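Local coordinates for protein DNA helicase RecQ (Deinococcus radiodurans, PDB 4Q48) that probably couples ATP hydrolysis to the unwinding of duplex DNA while moving in the 3'-5' direction, here represented by its catalytic core, at residues E377-V385 with E396-C404; F207-V216 with Y320-G331. All coordinates share one frame; numbering follows the deposited sequence.

Contact 1: E377-V385 with E396-C404. With ZN (zinc ion), chain C.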
loop_
_atom_site.group_PDB
_atom_site.type_symbol
_atom_site.label_atom_id
_atom_site.label_comp_id
_atom_site.label_asym_id
_atom_site.label_seq_id
_atom_site.Cartn_x
_atom_site.Cartn_y
_atom_site.Cartn_z
ATOM N N GLU A 377 -9.939 -11.412 8.789
ATOM C CA GLU A 377 -11.133 -11.693 9.589
ATOM C C GLU A 377 -12.411 -11.010 9.127
ATOM O O GLU A 377 -13.400 -10.981 9.875
ATOM C CB GLU A 377 -10.847 -11.324 11.051
ATOM C CG GLU A 377 -10.188 -12.444 11.816
ATOM C CD GLU A 377 -9.334 -11.938 12.948
ATOM O OE1 GLU A 377 -9.540 -10.777 13.364
ATOM O OE2 GLU A 377 -8.438 -12.693 13.401
ATOM N N ALA A 378 -12.392 -10.436 7.929
ATOM C CA ALA A 378 -13.507 -9.600 7.484
ATOM C C ALA A 378 -14.857 -10.292 7.594
ATOM O O ALA A 378 -15.020 -11.477 7.263
ATOM C CB ALA A 378 -13.286 -9.133 6.079
ATOM N N ALA A 379 -15.829 -9.556 8.112
ATOM C CA ALA A 379 -17.160 -10.115 8.293
ATOM C C ALA A 379 -18.007 -9.631 7.129
ATOM O O ALA A 379 -19.036 -10.183 6.803
ATOM C CB ALA A 379 -17.724 -9.694 9.605
ATOM N N THR A 380 -17.494 -8.624 6.456
ATOM C CA THR A 380 -18.084 -8.112 5.236
ATOM C C THR A 380 -17.009 -8.138 4.171
ATOM O O THR A 380 -15.837 -8.272 4.493
ATOM C CB THR A 380 -18.628 -6.670 5.445
ATOM O OG1 THR A 380 -17.592 -5.828 6.013
ATOM C CG2 THR A 380 -19.805 -6.690 6.412
ATOM N N CYS A 381 -17.419 -8.008 2.917
ATOM C CA CYS A 381 -16.546 -8.018 1.724
ATOM C C CYS A 381 -15.055 -7.794 1.966
ATOM O O CYS A 381 -14.674 -6.751 2.510
ATOM C CB CYS A 381 -17.056 -6.961 0.759
ATOM S SG CYS A 381 -16.185 -6.832 -0.819
ATOM N N ARG A 382 -14.219 -8.771 1.603
ATOM C CA ARG A 382 -12.767 -8.636 1.792
ATOM C C ARG A 382 -12.187 -7.508 0.967
ATOM O O ARG A 382 -11.270 -6.837 1.414
ATOM C CB ARG A 382 -12.002 -9.881 1.377
ATOM C CG ARG A 382 -12.550 -11.163 1.808
ATOM C CD ARG A 382 -11.443 -12.142 1.765
ATOM N NE ARG A 382 -10.869 -12.134 3.085
ATOM C CZ ARG A 382 -11.318 -12.903 4.058
ATOM N NH1 ARG A 382 -12.308 -13.758 3.816
ATOM N NH2 ARG A 382 -10.764 -12.831 5.254
ATOM N N ARG A 383 -12.691 -7.354 -0.259
ATOM C CA ARG A 383 -12.124 -6.414 -1.214
ATOM C C ARG A 383 -12.238 -4.997 -0.655
ATOM O O ARG A 383 -11.251 -4.277 -0.611
ATOM C CB ARG A 383 -12.824 -6.519 -2.578
ATOM C CG ARG A 383 -12.006 -5.983 -3.757
ATOM C CD ARG A 383 -12.737 -6.084 -5.070
ATOM N NE ARG A 383 -12.962 -7.463 -5.465
ATOM C CZ ARG A 383 -12.149 -8.152 -6.261
ATOM N NH1 ARG A 383 -11.062 -7.562 -6.741
ATOM N NH2 ARG A 383 -12.424 -9.420 -6.590
ATOM N N GLN A 384 -13.422 -4.644 -0.148
ATOM C CA GLN A 384 -13.625 -3.354 0.496
ATOM C C GLN A 384 -12.573 -3.093 1.572
ATOM O O GLN A 384 -11.991 -2.000 1.612
ATOM C CB GLN A 384 -15.020 -3.245 1.107
ATOM C CG GLN A 384 -16.108 -2.889 0.111
ATOM C CD GLN A 384 -17.511 -2.904 0.713
ATOM O OE1 GLN A 384 -17.801 -3.632 1.670
ATOM N NE2 GLN A 384 -18.400 -2.113 0.130
ATOM N N VAL A 385 -12.303 -4.076 2.423
ATOM C CA VAL A 385 -11.327 -3.887 3.493
ATOM C C VAL A 385 -9.927 -3.690 2.945
ATOM O O VAL A 385 -9.181 -2.845 3.439
ATOM C CB VAL A 385 -11.326 -5.075 4.476
ATOM C CG1 VAL A 385 -10.081 -5.064 5.376
ATOM C CG2 VAL A 385 -12.615 -5.103 5.321
ATOM N N GLU A 396 -19.829 -0.283 -2.794
ATOM C CA GLU A 396 -20.681 -1.453 -2.698
ATOM C C GLU A 396 -19.823 -2.736 -2.632
ATOM O O GLU A 396 -18.705 -2.769 -3.161
ATOM C CB GLU A 396 -21.639 -1.477 -3.895
ATOM C CG GLU A 396 -22.505 -0.214 -4.018
ATOM C CD GLU A 396 -23.524 -0.038 -2.886
ATOM O OE1 GLU A 396 -24.471 -0.856 -2.785
ATOM O OE2 GLU A 396 -23.365 0.916 -2.085
ATOM N N PRO A 397 -20.315 -3.773 -1.922
ATOM C CA PRO A 397 -19.685 -5.100 -1.888
ATOM C C PRO A 397 -19.365 -5.608 -3.288
ATOM O O PRO A 397 -20.125 -5.330 -4.215
ATOM C CB PRO A 397 -20.731 -5.965 -1.204
ATOM C CG PRO A 397 -21.467 -5.018 -0.319
ATOM C CD PRO A 397 -21.424 -3.669 -0.956
ATOM N N CYS A 398 -18.252 -6.314 -3.445
ATOM C CA CYS A 398 -17.773 -6.623 -4.786
ATOM C C CYS A 398 -18.483 -7.808 -5.459
ATOM O O CYS A 398 -18.729 -7.768 -6.660
ATOM C CB CYS A 398 -16.269 -6.888 -4.762
ATOM S SG CYS A 398 -15.820 -8.482 -4.046
ATOM N N GLY A 399 -18.839 -8.844 -4.702
ATOM C CA GLY A 399 -19.479 -9.992 -5.316
ATOM C C GLY A 399 -18.483 -10.944 -5.957
ATOM O O GLY A 399 -18.859 -11.852 -6.700
ATOM N N ASN A 400 -17.201 -10.723 -5.700
ATOM C CA ASN A 400 -16.183 -11.625 -6.203
ATOM C C ASN A 400 -15.135 -11.889 -5.129
ATOM O O ASN A 400 -13.940 -11.944 -5.410
ATOM C CB ASN A 400 -15.521 -11.061 -7.449
ATOM C CG ASN A 400 -14.870 -12.137 -8.293
ATOM O OD1 ASN A 400 -15.418 -13.238 -8.432
ATOM N ND2 ASN A 400 -13.679 -11.842 -8.844
ATOM N N CYS A 401 -15.585 -12.087 -3.897
ATOM C CA CYS A 401 -14.678 -12.534 -2.850
ATOM C C CYS A 401 -15.393 -13.601 -2.025
ATOM O O CYS A 401 -16.626 -13.729 -2.103
ATOM C CB CYS A 401 -14.212 -11.361 -1.981
ATOM S SG CYS A 401 -15.445 -10.739 -0.878
ATOM N N ASP A 402 -14.629 -14.410 -1.293
ATOM C CA ASP A 402 -15.243 -15.506 -0.564
ATOM C C ASP A 402 -16.221 -15.028 0.499
ATOM O O ASP A 402 -17.213 -15.692 0.748
ATOM C CB ASP A 402 -14.185 -16.410 0.047
ATOM C CG ASP A 402 -13.280 -15.691 1.006
ATOM O OD1 ASP A 402 -13.365 -14.436 1.114
ATOM O OD2 ASP A 402 -12.451 -16.394 1.625
ATOM N N VAL A 403 -15.979 -13.871 1.101
ATOM C CA VAL A 403 -16.930 -13.328 2.063
ATOM C C VAL A 403 -18.254 -12.958 1.401
ATOM O O VAL A 403 -19.324 -13.308 1.906
ATOM C CB VAL A 403 -16.349 -12.077 2.764
ATOM C CG1 VAL A 403 -17.430 -11.305 3.517
ATOM C CG2 VAL A 403 -15.196 -12.470 3.677
ATOM N N CYS A 404 -18.166 -12.268 0.260
ATOM C CA CYS A 404 -19.337 -11.864 -0.523
ATOM C C CYS A 404 -20.156 -13.076 -0.998
ATOM O O CYS A 404 -21.387 -13.081 -0.908
ATOM C CB CYS A 404 -18.905 -11.024 -1.728
ATOM S SG CYS A 404 -18.885 -9.291 -1.472
HETATM ZN ZN ZN C . -16.544 -8.943 -1.823
#

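Contact 2: F207-V216 with Y320-G331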
loop_
_atom_site.group_PDB
_atom_site.type_symbol
_atom_site.label_atom_id
_atom_site.label_comp_id
_atom_site.label_asym_id
_atom_site.label_seq_id
_atom_site.Cartn_x
_atom_site.Cartn_y
_atom_site.Cartn_z
ATOM N N PHE A 207 -6.881 0.726 -7.133
ATOM C CA PHE A 207 -6.015 -0.416 -6.848
ATOM C C PHE A 207 -6.740 -1.724 -7.189
ATOM O O PHE A 207 -6.151 -2.803 -7.226
ATOM C CB PHE A 207 -5.599 -0.408 -5.390
ATOM C CG PHE A 207 -4.587 0.639 -5.064
ATOM C CD1 PHE A 207 -4.978 1.971 -4.883
ATOM C CD2 PHE A 207 -3.234 0.308 -4.928
ATOM C CE1 PHE A 207 -4.041 2.953 -4.571
ATOM C CE2 PHE A 207 -2.292 1.299 -4.618
ATOM C CZ PHE A 207 -2.701 2.619 -4.437
ATOM N N ASP A 208 -8.035 -1.611 -7.436
ATOM C CA ASP A 208 -8.826 -2.784 -7.607
ATOM C C ASP A 208 -8.339 -3.603 -8.803
ATOM O O ASP A 208 -7.814 -3.080 -9.787
ATOM C CB ASP A 208 -10.301 -2.436 -7.776
ATOM C CG ASP A 208 -11.190 -3.659 -7.672
ATOM O OD1 ASP A 208 -10.702 -4.701 -7.167
ATOM O OD2 ASP A 208 -12.362 -3.573 -8.095
ATOM N N ARG A 209 -8.444 -4.915 -8.649
ATOM C CA ARG A 209 -8.184 -5.834 -9.724
ATOM C C ARG A 209 -9.389 -6.766 -9.812
ATOM O O ARG A 209 -9.350 -7.887 -9.357
ATOM C CB ARG A 209 -6.876 -6.592 -9.484
ATOM C CG ARG A 209 -5.653 -5.682 -9.289
ATOM C CD ARG A 209 -5.058 -5.208 -10.619
ATOM N NE ARG A 209 -4.926 -6.243 -11.647
ATOM C CZ ARG A 209 -3.939 -7.137 -11.687
ATOM N NH1 ARG A 209 -2.966 -7.122 -10.779
ATOM N NH2 ARG A 209 -3.901 -8.033 -12.655
ATOM N N PRO A 210 -10.486 -6.277 -10.384
ATOM C CA PRO A 210 -11.783 -6.968 -10.400
ATOM C C PRO A 210 -11.754 -8.452 -10.832
ATOM O O PRO A 210 -12.602 -9.252 -10.396
ATOM C CB PRO A 210 -12.584 -6.142 -11.407
ATOM C CG PRO A 210 -11.968 -4.772 -11.309
ATOM C CD PRO A 210 -10.517 -5.012 -11.140
ATOM N N ASN A 211 -10.797 -8.816 -11.686
ATOM C CA ASN A 211 -10.792 -10.154 -12.247
ATOM C C ASN A 211 -10.124 -11.141 -11.300
ATOM O O ASN A 211 -10.237 -12.372 -11.479
ATOM C CB ASN A 211 -10.129 -10.161 -13.638
ATOM C CG ASN A 211 -8.710 -9.687 -13.610
ATOM O OD1 ASN A 211 -8.423 -8.590 -13.119
ATOM N ND2 ASN A 211 -7.800 -10.496 -14.150
ATOM N N ILE A 212 -9.478 -10.604 -10.262
ATOM C CA ILE A 212 -8.890 -11.441 -9.224
ATOM C C ILE A 212 -9.912 -11.634 -8.123
ATOM O O ILE A 212 -10.345 -10.646 -7.505
ATOM C CB ILE A 212 -7.631 -10.824 -8.619
ATOM C CG1 ILE A 212 -6.585 -10.575 -9.704
ATOM C CG2 ILE A 212 -7.090 -11.719 -7.515
ATOM C CD1 ILE A 212 -5.381 -9.796 -9.215
ATOM N N GLN A 213 -10.310 -12.893 -7.888
ATOM C CA GLN A 213 -11.220 -13.219 -6.791
ATOM C C GLN A 213 -10.436 -13.479 -5.497
ATOM O O GLN A 213 -9.519 -14.297 -5.498
ATOM C CB GLN A 213 -12.087 -14.416 -7.145
ATOM C CG GLN A 213 -12.774 -15.008 -5.946
ATOM C CD GLN A 213 -13.906 -15.967 -6.280
ATOM O OE1 GLN A 213 -14.013 -17.060 -5.703
ATOM N NE2 GLN A 213 -14.766 -15.558 -7.203
ATOM N N TYR A 214 -10.763 -12.781 -4.402
ATOM C CA TYR A 214 -9.975 -12.937 -3.156
ATOM C C TYR A 214 -10.569 -13.954 -2.164
ATOM O O TYR A 214 -11.771 -13.927 -1.866
ATOM C CB TYR A 214 -9.785 -11.584 -2.458
ATOM C CG TYR A 214 -8.965 -10.620 -3.285
ATOM C CD1 TYR A 214 -7.575 -10.593 -3.200
ATOM C CD2 TYR A 214 -9.590 -9.763 -4.185
ATOM C CE1 TYR A 214 -6.835 -9.715 -3.971
ATOM C CE2 TYR A 214 -8.865 -8.906 -4.973
ATOM C CZ TYR A 214 -7.490 -8.875 -4.864
ATOM O OH TYR A 214 -6.801 -7.993 -5.662
ATOM N N ARG A 215 -9.722 -14.877 -1.708
ATOM C CA ARG A 215 -10.114 -15.866 -0.713
ATOM C C ARG A 215 -9.088 -16.072 0.381
ATOM O O ARG A 215 -7.900 -16.296 0.112
ATOM C CB ARG A 215 -10.373 -17.225 -1.347
ATOM C CG ARG A 215 -11.543 -17.302 -2.303
ATOM C CD ARG A 215 -11.683 -18.747 -2.737
ATOM N NE ARG A 215 -12.133 -18.816 -4.113
ATOM C CZ ARG A 215 -12.067 -19.907 -4.853
ATOM N NH1 ARG A 215 -11.557 -21.007 -4.326
ATOM N NH2 ARG A 215 -12.494 -19.876 -6.110
ATOM N N VAL A 216 -9.576 -16.038 1.618
ATOM C CA VAL A 216 -8.775 -16.370 2.785
ATOM C C VAL A 216 -9.580 -17.391 3.587
ATOM O O VAL A 216 -10.789 -17.270 3.707
ATOM C CB VAL A 216 -8.455 -15.120 3.641
ATOM C CG1 VAL A 216 -7.585 -15.493 4.801
ATOM C CG2 VAL A 216 -7.780 -14.035 2.794
ATOM N N TYR A 320 1.081 -8.543 0.416
ATOM C CA TYR A 320 -0.027 -9.383 -0.001
ATOM C C TYR A 320 -0.613 -8.850 -1.308
ATOM O O TYR A 320 -0.881 -9.607 -2.252
ATOM C CB TYR A 320 -1.079 -9.468 1.111
ATOM C CG TYR A 320 -2.324 -10.211 0.713
ATOM C CD1 TYR A 320 -2.355 -11.595 0.654
ATOM C CD2 TYR A 320 -3.469 -9.517 0.352
ATOM C CE1 TYR A 320 -3.510 -12.267 0.264
ATOM C CE2 TYR A 320 -4.613 -10.174 -0.032
ATOM C CZ TYR A 320 -4.638 -11.550 -0.077
ATOM O OH TYR A 320 -5.807 -12.183 -0.464
ATOM N N TYR A 321 -0.803 -7.544 -1.377
ATOM C CA TYR A 321 -1.342 -6.939 -2.589
ATOM C C TYR A 321 -0.390 -7.083 -3.790
ATOM O O TYR A 321 -0.825 -7.342 -4.920
ATOM C CB TYR A 321 -1.648 -5.465 -2.346
ATOM C CG TYR A 321 -2.220 -4.800 -3.543
ATOM C CD1 TYR A 321 -3.584 -4.882 -3.820
ATOM C CD2 TYR A 321 -1.399 -4.130 -4.438
ATOM C CE1 TYR A 321 -4.120 -4.271 -4.944
ATOM C CE2 TYR A 321 -1.917 -3.534 -5.566
ATOM C CZ TYR A 321 -3.271 -3.600 -5.809
ATOM O OH TYR A 321 -3.756 -2.982 -6.926
ATOM N N GLN A 322 0.910 -6.926 -3.565
ATOM C CA GLN A 322 1.817 -7.016 -4.695
ATOM C C GLN A 322 1.862 -8.483 -5.121
ATOM O O GLN A 322 1.857 -8.800 -6.314
ATOM C CB GLN A 322 3.234 -6.511 -4.374
ATOM C CG GLN A 322 4.267 -7.126 -5.336
ATOM C CD GLN A 322 5.731 -6.939 -4.946
ATOM O OE1 GLN A 322 6.116 -7.138 -3.786
ATOM N NE2 GLN A 322 6.565 -6.601 -5.931
ATOM N N GLU A 323 1.868 -9.388 -4.148
ATOM C CA GLU A 323 1.974 -10.793 -4.492
ATOM C C GLU A 323 0.716 -11.319 -5.207
ATOM O O GLU A 323 0.810 -11.811 -6.310
ATOM C CB GLU A 323 2.275 -11.614 -3.248
ATOM C CG GLU A 323 3.717 -11.571 -2.854
ATOM C CD GLU A 323 3.920 -11.775 -1.363
ATOM O OE1 GLU A 323 3.080 -12.465 -0.742
ATOM O OE2 GLU A 323 4.902 -11.223 -0.804
ATOM N N THR A 324 -0.456 -11.179 -4.610
ATOM C CA THR A 324 -1.672 -11.573 -5.289
ATOM C C THR A 324 -1.812 -10.853 -6.635
ATOM O O THR A 324 -2.424 -11.377 -7.577
ATOM C CB THR A 324 -2.934 -11.271 -4.452
ATOM O OG1 THR A 324 -3.042 -9.862 -4.260
ATOM C CG2 THR A 324 -2.902 -11.966 -3.113
ATOM N N GLY A 325 -1.279 -9.633 -6.705
ATOM C CA GLY A 325 -1.431 -8.805 -7.878
ATOM C C GLY A 325 -0.702 -9.313 -9.092
ATOM O O GLY A 325 -0.890 -8.802 -10.181
ATOM N N ARG A 326 0.136 -10.323 -8.921
ATOM C CA ARG A 326 0.855 -10.886 -10.057
ATOM C C ARG A 326 -0.023 -11.802 -10.854
ATOM O O ARG A 326 0.390 -12.350 -11.878
ATOM C CB ARG A 326 2.094 -11.652 -9.606
ATOM C CG ARG A 326 3.138 -10.800 -8.976
ATOM C CD ARG A 326 4.466 -11.452 -9.060
ATOM N NE ARG A 326 5.548 -10.487 -8.932
ATOM C CZ ARG A 326 6.103 -10.165 -7.774
ATOM N NH1 ARG A 326 5.652 -10.732 -6.658
ATOM N NH2 ARG A 326 7.103 -9.289 -7.729
ATOM N N ALA A 327 -1.258 -11.928 -10.410
ATOM C CA ALA A 327 -2.191 -12.825 -11.033
ATOM C C ALA A 327 -3.032 -12.053 -12.011
ATOM O O ALA A 327 -3.123 -10.847 -11.909
ATOM C CB ALA A 327 -3.056 -13.496 -9.990
ATOM N N GLY A 328 -3.558 -12.755 -13.010
ATOM C CA GLY A 328 -4.541 -12.221 -13.914
ATOM C C GLY A 328 -4.143 -10.962 -14.647
ATOM O O GLY A 328 -4.963 -10.071 -14.829
ATOM N N ARG A 329 -2.905 -10.898 -15.111
ATOM C CA ARG A 329 -2.441 -9.689 -15.771
ATOM C C ARG A 329 -2.896 -9.717 -17.218
ATOM O O ARG A 329 -2.559 -8.832 -18.002
ATOM C CB ARG A 329 -0.921 -9.528 -15.651
ATOM C CG ARG A 329 -0.493 -9.208 -14.229
ATOM C CD ARG A 329 -0.482 -7.731 -13.904
ATOM N NE ARG A 329 0.143 -7.520 -12.596
ATOM C CZ ARG A 329 0.586 -6.353 -12.136
ATOM N NH1 ARG A 329 0.519 -5.272 -12.898
ATOM N NH2 ARG A 329 1.130 -6.283 -10.921
ATOM N N ASP A 330 -3.646 -10.755 -17.575
ATOM C CA ASP A 330 -4.253 -10.808 -18.900
ATOM C C ASP A 330 -5.741 -10.432 -18.851
ATOM O O ASP A 330 -6.462 -10.609 -19.832
ATOM C CB ASP A 330 -4.090 -12.193 -19.501
ATOM C CG ASP A 330 -4.745 -13.293 -18.642
ATOM O OD1 ASP A 330 -5.280 -12.996 -17.532
ATOM O OD2 ASP A 330 -4.712 -14.463 -19.094
ATOM N N GLY A 331 -6.163 -9.849 -17.730
ATOM C CA GLY A 331 -7.539 -9.419 -17.529
ATOM C C GLY A 331 -8.563 -10.520 -17.289
ATOM O O GLY A 331 -9.726 -10.232 -16.977
#

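Contact 1: E377-V385 with E396-C404
C381 joins C398, C401 and C404 around a zinc ion, giving the four-cysteine site of the RecQ zinc-binding domain. The metal lies 2.4 Å from C381 SG and 2.3 Å from C401 SG, with the other two sulfurs completing the shell. C381 turns its sulfur anti to its own backbone N (chi1 -177°), bringing SG to the zinc while it accepts a hydrogen bond from C398 N. Q384 N also bonds to this sulfur, as C381 is the N-cap of helix 382-389; C401 caps helix 402-405 in the same way through C404 N.

R383 runs along the C398 side of the site. Its CB lies 3.9 Å from C398 SG, and CD rests on C398 CB. A bend at chi3 (-66°) then puts NE 3.3 Å from C398 SG, with the sulfur in the guanidinium plane and the bond nearly straight. At the tip, NH2 reaches N400 O from above the carbonyl plane and also bonds to I212 O, while NH1 pairs with D208.

R382 goes the other way, with CG against V403 CG2 and NH1 3.0 Å from D402 OD1, a salt bridge made on the syn side of the carboxylate. D402 OD2 is held by V216 N, and the guanidinium also makes a cation-pi contact with Y375. An alanine in place of R382 would probably leave D402 OD1 without its charged mate and bare one flank of V403. V403 CG1 meanwhile packs on the backbone between T380 and C381.

Each sulfur thus takes at least one N-H besides its metal bond. Those donors, with the charge of R383 close to C398, would be expected to offset the negative charge of a zinc-tetrathiolate cluster.

Contact 2: F207-V216 with Y320-G331
I212 CD1 packs 4.4 Å from A327 CB, at the apolar centre where an edge strand of the second RecA-like helicase domain meets the end of helix 317-324 and the loop after it. The sequence QETGRAGR from Q322 to R329 matches helicase motif VI of superfamily 2. Beside I212, Y214 brings its ring edge to Y320 OH and T324 OG1; Y320 OH is itself hydrogen-bonded to Y375 OH. Nearer the N-terminal end of 207-216, F207 points its edge at the face of Y321 in an offset edge-to-face pair, ring centroids 5.9 Å apart and planes at 68°.

Farther out, R209 folds back through bends at chi2 and chi3 (-82° and -44°), so that I212 CD1 lies over the centre of its guanidinium. Its NH1 donates to G325 O at 2.7 Å, in the carbonyl plane, and NH2 makes weak bonds to A327 O and G328 O. R329 brings a guanidinium face over R209 NH1, two like charges that both lean on G325 O, R329 NE through another weak bond. At the polar edge of the contact, N211 ND2, which also bonds to L332 O, meets G328 O at 2.9 Å on a lone pair.

In the fold
Past strand 202-204, the last of the first RecA-like sheet, the chain crosses into 207-216, which includes edge strand 212-218 of the second sheet. Contact 2 closes when 320-331 returns after 103 residues that carry four more strands of that sheet, out to 263-266 at its far edge. Strand 334-340 then pairs beside 212-218, and helices 342-354 and 359-376 lead to contact 1, which closes a short connection of ten residues, with the zinc held between its two ends. The two loops follow in series, neither nested nor crossed. Their centres lie about 14 Å apart, and they touch directly: N400 OD1 is 2.7 Å from Q213 NE2, a probable hydrogen bond. Segment 207-216 is therefore held by motif VI as well as by the zinc-binding domain.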